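Local structure of malonate decarboxylase subunit alpha (Acinetobacter baumannii ATCC 17978, 6MPR) at residues L29-A34 / V219-V224; P308-G313 / E328-A333. The protein probably exchanges the acetyl group on an acyl carrier protein for malonyl, as the alpha subunit of a malonate decarboxylase complex. All coordinates share one frame; numbering follows the deposited sequence.

Interaction 1 (L29-A34 / V219-V224); sequences LKLEMA and VDYVVV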
loop_
_atom_site.group_PDB
_atom_site.type_symbol
_atom_site.label_atom_id
_atom_site.label_comp_id
_atom_site.label_asym_id
_atom_site.label_seq_id
_atom_site.Cartn_x
_atom_site.Cartn_y
_atom_site.Cartn_z
ATOM N N LEU A 29 -23.347 22.564 -11.319
ATOM C CA LEU A 29 -24.294 22.728 -12.418
ATOM C C LEU A 29 -24.932 21.401 -12.797
ATOM O O LEU A 29 -26.134 21.341 -13.085
ATOM C CB LEU A 29 -23.597 23.335 -13.630
ATOM C CG LEU A 29 -23.077 24.765 -13.495
ATOM C CD1 LEU A 29 -22.462 25.210 -14.807
ATOM C CD2 LEU A 29 -24.205 25.705 -13.086
ATOM N N LYS A 30 -24.138 20.332 -12.816
ATOM C CA LYS A 30 -24.659 19.011 -13.148
ATOM C C LYS A 30 -25.644 18.526 -12.093
ATOM O O LYS A 30 -26.711 17.986 -12.427
ATOM C CB LYS A 30 -23.501 18.031 -13.293
ATOM C CG LYS A 30 -22.580 18.371 -14.460
ATOM C CD LYS A 30 -21.227 17.665 -14.261
ATOM C CE LYS A 30 -20.224 18.090 -15.320
ATOM N NZ LYS A 30 -18.877 17.464 -15.138
ATOM N N LEU A 31 -25.281 18.659 -10.810
ATOM C CA LEU A 31 -26.215 18.297 -9.748
ATOM C C LEU A 31 -27.511 19.087 -9.874
ATOM O O LEU A 31 -28.600 18.531 -9.699
ATOM C CB LEU A 31 -25.581 18.524 -8.375
ATOM C CG LEU A 31 -24.908 17.341 -7.667
ATOM C CD1 LEU A 31 -24.127 16.494 -8.651
ATOM C CD2 LEU A 31 -23.987 17.877 -6.576
ATOM N N GLU A 32 -27.414 20.380 -10.182
ATOM C CA GLU A 32 -28.609 21.208 -10.283
ATOM C C GLU A 32 -29.521 20.712 -11.396
ATOM O O GLU A 32 -30.740 20.636 -11.220
ATOM C CB GLU A 32 -28.201 22.660 -10.517
ATOM C CG GLU A 32 -29.202 23.683 -10.103
ATOM C CD GLU A 32 -28.522 25.009 -9.862
ATOM O OE1 GLU A 32 -27.875 25.525 -10.803
ATOM O OE2 GLU A 32 -28.599 25.512 -8.723
ATOM N N MET A 33 -28.935 20.332 -12.533
ATOM C CA MET A 33 -29.728 19.832 -13.650
ATOM C C MET A 33 -30.305 18.453 -13.346
ATOM O O MET A 33 -31.464 18.176 -13.669
ATOM C CB MET A 33 -28.876 19.789 -14.917
ATOM C CG MET A 33 -28.791 21.119 -15.654
ATOM S SD MET A 33 -27.780 21.008 -17.142
ATOM C CE MET A 33 -28.266 19.397 -17.756
ATOM N N ALA A 34 -29.515 17.583 -12.718
ATOM C CA ALA A 34 -29.981 16.231 -12.423
ATOM C C ALA A 34 -31.061 16.221 -11.354
ATOM O O ALA A 34 -31.915 15.326 -11.355
ATOM C CB ALA A 34 -28.815 15.341 -11.983
ATOM N N VAL A 219 -21.228 10.722 -0.931
ATOM C CA VAL A 219 -22.117 10.180 -1.950
ATOM C C VAL A 219 -22.969 11.315 -2.512
ATOM O O VAL A 219 -23.539 12.103 -1.751
ATOM C CB VAL A 219 -23.002 9.066 -1.354
ATOM C CG1 VAL A 219 -24.025 8.567 -2.380
ATOM C CG2 VAL A 219 -22.135 7.905 -0.830
ATOM N N ASP A 220 -23.083 11.388 -3.837
ATOM C CA ASP A 220 -24.001 12.382 -4.390
ATOM C C ASP A 220 -25.388 11.815 -4.677
ATOM O O ASP A 220 -26.395 12.495 -4.427
ATOM C CB ASP A 220 -23.389 12.998 -5.648
ATOM C CG ASP A 220 -22.088 13.675 -5.343
ATOM O OD1 ASP A 220 -22.107 14.690 -4.603
ATOM O OD2 ASP A 220 -21.040 13.155 -5.781
ATOM N N TYR A 221 -25.477 10.577 -5.166
ATOM C CA TYR A 221 -26.774 9.984 -5.460
ATOM C C TYR A 221 -26.767 8.496 -5.165
ATOM O O TYR A 221 -25.734 7.829 -5.276
ATOM C CB TYR A 221 -27.178 10.165 -6.919
ATOM C CG TYR A 221 -27.374 11.599 -7.332
ATOM C CD1 TYR A 221 -28.573 12.264 -7.087
ATOM C CD2 TYR A 221 -26.358 12.276 -7.969
ATOM C CE1 TYR A 221 -28.745 13.604 -7.479
ATOM C CE2 TYR A 221 -26.511 13.589 -8.361
ATOM C CZ TYR A 221 -27.699 14.251 -8.111
ATOM O OH TYR A 221 -27.817 15.558 -8.528
ATOM N N VAL A 222 -27.948 7.976 -4.813
ATOM C CA VAL A 222 -28.162 6.539 -4.715
ATOM C C VAL A 222 -29.317 6.172 -5.642
ATOM O O VAL A 222 -30.157 7.007 -5.985
ATOM C CB VAL A 222 -28.446 6.062 -3.270
ATOM C CG1 VAL A 222 -27.297 6.439 -2.337
ATOM C CG2 VAL A 222 -29.777 6.618 -2.764
ATOM N N VAL A 223 -29.335 4.910 -6.070
ATOM C CA VAL A 223 -30.421 4.378 -6.888
ATOM C C VAL A 223 -30.645 2.933 -6.468
ATOM O O VAL A 223 -29.686 2.190 -6.264
ATOM C CB VAL A 223 -30.109 4.482 -8.398
ATOM C CG1 VAL A 223 -28.883 3.624 -8.783
ATOM C CG2 VAL A 223 -31.317 4.072 -9.227
ATOM N N VAL A 224 -31.910 2.546 -6.297
ATOM C CA VAL A 224 -32.244 1.154 -6.020
ATOM C C VAL A 224 -32.090 0.362 -7.313
ATOM O O VAL A 224 -32.704 0.693 -8.335
ATOM C CB VAL A 224 -33.668 1.033 -5.455
ATOM C CG1 VAL A 224 -34.034 -0.439 -5.218
ATOM C CG2 VAL A 224 -33.790 1.814 -4.168
#

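Interaction 2 (P308-G313 / E328-A333); sequences PAIETG and EKYVAA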
loop_
_atom_site.group_PDB
_atom_site.type_symbol
_atom_site.label_atom_id
_atom_site.label_comp_id
_atom_site.label_asym_id
_atom_site.label_seq_id
_atom_site.Cartn_x
_atom_site.Cartn_y
_atom_site.Cartn_z
ATOM N N PRO A 308 -11.879 -26.415 7.715
ATOM C CA PRO A 308 -11.279 -27.379 8.655
ATOM C C PRO A 308 -10.074 -26.814 9.405
ATOM O O PRO A 308 -9.912 -27.074 10.604
ATOM C CB PRO A 308 -10.911 -28.563 7.745
ATOM C CG PRO A 308 -11.899 -28.471 6.623
ATOM C CD PRO A 308 -12.002 -26.991 6.359
ATOM N N ALA A 309 -9.227 -26.034 8.730
ATOM C CA ALA A 309 -8.095 -25.393 9.396
ATOM C C ALA A 309 -8.550 -24.389 10.457
ATOM O O ALA A 309 -7.872 -24.216 11.475
ATOM C CB ALA A 309 -7.206 -24.696 8.355
ATOM N N ILE A 310 -9.666 -23.683 10.224
ATOM C CA ILE A 310 -10.203 -22.815 11.268
ATOM C C ILE A 310 -10.742 -23.648 12.421
ATOM O O ILE A 310 -10.443 -23.386 13.590
ATOM C CB ILE A 310 -11.306 -21.905 10.709
ATOM C CG1 ILE A 310 -10.746 -20.973 9.639
ATOM C CG2 ILE A 310 -11.946 -21.099 11.840
ATOM C CD1 ILE A 310 -11.847 -20.255 8.875
ATOM N N GLU A 311 -11.554 -24.661 12.108
ATOM C CA GLU A 311 -12.232 -25.409 13.166
ATOM C C GLU A 311 -11.254 -26.150 14.062
ATOM O O GLU A 311 -11.548 -26.362 15.248
ATOM C CB GLU A 311 -13.233 -26.395 12.562
ATOM C CG GLU A 311 -14.396 -25.727 11.837
ATOM C CD GLU A 311 -15.168 -24.777 12.741
ATOM O OE1 GLU A 311 -15.761 -25.245 13.730
ATOM O OE2 GLU A 311 -15.162 -23.557 12.467
ATOM N N THR A 312 -10.109 -26.578 13.523
ATOM C CA THR A 312 -9.140 -27.306 14.339
ATOM C C THR A 312 -8.121 -26.401 15.011
ATOM O O THR A 312 -7.201 -26.914 15.664
ATOM C CB THR A 312 -8.398 -28.360 13.508
ATOM O OG1 THR A 312 -7.869 -27.749 12.322
ATOM C CG2 THR A 312 -9.331 -29.504 13.118
ATOM N N GLY A 313 -8.249 -25.085 14.875
ATOM C CA GLY A 313 -7.424 -24.158 15.634
ATOM C C GLY A 313 -6.128 -23.721 14.984
ATOM O O GLY A 313 -5.293 -23.123 15.671
ATOM N N GLU A 328 -21.147 -16.107 4.723
ATOM C CA GLU A 328 -21.382 -14.945 5.576
ATOM C C GLU A 328 -21.802 -15.347 6.988
ATOM O O GLU A 328 -21.373 -14.727 7.968
ATOM C CB GLU A 328 -22.434 -14.043 4.939
ATOM C CG GLU A 328 -22.070 -13.573 3.541
ATOM C CD GLU A 328 -22.450 -14.568 2.434
ATOM O OE1 GLU A 328 -22.983 -15.667 2.736
ATOM O OE2 GLU A 328 -22.204 -14.239 1.251
ATOM N N LYS A 329 -22.648 -16.369 7.120
ATOM C CA LYS A 329 -23.119 -16.753 8.449
ATOM C C LYS A 329 -22.029 -17.465 9.248
ATOM O O LYS A 329 -21.950 -17.306 10.470
ATOM C CB LYS A 329 -24.366 -17.630 8.327
ATOM N N TYR A 330 -21.192 -18.266 8.576
ATOM C CA TYR A 330 -20.025 -18.862 9.221
ATOM C C TYR A 330 -19.076 -17.784 9.718
ATOM O O TYR A 330 -18.636 -17.800 10.876
ATOM C CB TYR A 330 -19.306 -19.781 8.231
ATOM C CG TYR A 330 -18.050 -20.424 8.775
ATOM C CD1 TYR A 330 -18.133 -21.513 9.625
ATOM C CD2 TYR A 330 -16.785 -19.947 8.429
ATOM C CE1 TYR A 330 -16.993 -22.110 10.120
ATOM C CE2 TYR A 330 -15.642 -20.532 8.925
ATOM C CZ TYR A 330 -15.749 -21.616 9.772
ATOM O OH TYR A 330 -14.620 -22.228 10.261
ATOM N N VAL A 331 -18.738 -16.835 8.841
ATOM C CA VAL A 331 -17.861 -15.746 9.254
ATOM C C VAL A 331 -18.448 -15.017 10.449
ATOM O O VAL A 331 -17.740 -14.716 11.414
ATOM C CB VAL A 331 -17.614 -14.779 8.085
ATOM C CG1 VAL A 331 -16.947 -13.498 8.611
ATOM C CG2 VAL A 331 -16.765 -15.466 6.993
ATOM N N ALA A 332 -19.756 -14.725 10.412
ATOM C CA ALA A 332 -20.375 -14.010 11.527
ATOM C C ALA A 332 -20.346 -14.835 12.809
ATOM O O ALA A 332 -20.344 -14.275 13.912
ATOM C CB ALA A 332 -21.812 -13.624 11.173
ATOM N N ALA A 333 -20.322 -16.157 12.686
ATOM C CA ALA A 333 -20.237 -17.037 13.833
ATOM C C ALA A 333 -18.803 -17.312 14.270
ATOM O O ALA A 333 -18.601 -18.074 15.236
ATOM C CB ALA A 333 -20.964 -18.363 13.532
#

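Interaction 1 (L29-A34 / V219-V224)
Tyr221 drives the hydroxyl end of its ring against helix 22-34, where it meets Leu31 and Ala34, one helical turn apart. The phenol oxygen lies 3.5 Å from Leu31 CG and 3.6 Å from Ala34 CB, so that a polar tip rests on two apolar side chains. Behind the oxygen, Leu31 CD1 comes within 3.8 Å of Tyr221 CE2, and this methyl and Ala34 CB both approach the ring at a slant. Leu31 has two deposited conformers, and this reading of CD1 holds for one of them, with an intermediate chi1 of -95°. Tyr221 CG stands beside its own backbone N, anti to the carbonyl carbon (chi1 -64°), and from there the ring extends from the start of the strand to the helix.

Although Tyr221 OH is 3.3 Å from Leu31 O, the angle is too poor for a hydrogen bond; the hydroxyl is bonded instead to Asn35 OD1, just beyond the end of the helix. Strand 221-224 is an inner member of an eight-stranded parallel sheet, running between strands 42-43 and 194-199 in what is consistent with a Rossmann-like alpha/beta domain. The contact thus lays the N-terminal helix against one end of that strand, and helix 48-55 flanks the pair, with Leu55 touching both Ala34 and Tyr221. Asp220, the residue preceding the strand, adds a looser approach: its OD1 is 4.2 Å from Leu31 CD2, the two side chains crossing at about a right angle. The carboxylate is chiefly occupied elsewhere. Its OD1 forms salt bridges with Lys27, one turn before Leu31 on the same helix, and with Arg342 of the second subunit, while OD2 is hydrogen-bonded to Val195 N.

Interaction 2 (P308-G313 / E328-A333)
Tyr330 and Glu311 are joined by a short hydrogen bond between two helices, one of which, 307-311, ends in a Schellman motif and belongs to the beta-alpha-beta crossover linking the adjacent parallel strands 297-299 and 317-319. The phenol is the donor: Tyr330 OH donates to Glu311 OE2 at 2.6 Å, and OE2 receives it on its anti lone pair, on the side away from the other carboxylate oxygen. The two side chains run past one another in opposite directions, with carboxylate and ring planes 60° apart. The Glu311 chain is bent at chi2 (-57°), and OE2 ends beside the hydroxyl. OE2 has a second partner in Arg334 NE, a salt bridge from just beyond helix 328-332.

The apolar part of the contact belongs to Ile310, which faces Tyr330 head-on. Its CG2 methyl sits 3.3 Å from Tyr330 OH, and CD1 lies in the ring plane at the edge, 3.8 Å from Tyr330 CE2. Phe338 packs against Ile310 and Val331, while Trp20 of the second subunit touches both Ile310 and Glu311.

Bonds within 308-313, backbone and side chain, finish the first helix. Gly313 has a positive phi of 91°, a conformation in which a side chain would collide with the preceding carbonyl oxygen, and its N is bonded to Ile310 O. Pro308 O accepts twice: from Thr312 N at 3.0 Å and, from the opposite face of the carbonyl plane, from Thr312 OG1 at 2.8 Å.

How the interactions relate
Interactions 1 and 2 are both buried and both turn on a tyrosine hydroxyl, but they stand in separate parts of the chain, with centres 41 Å apart and nearest atoms about 19 Å apart. They share no helix or strand. Interaction 1 joins a helix to an inner strand of the parallel sheet, whereas interaction 2 joins two short helices beside an end of the mixed sheet. Their chemistry differs accordingly: 29-34 and 219-224 meet through apolar packing, the phenol being hydrogen-bonded outside the pair, while 308-313 and 328-333 are bonded directly by phenol and carboxylate. Each also touches the second subunit, by a salt bridge in the first case and tryptophan packing in the second.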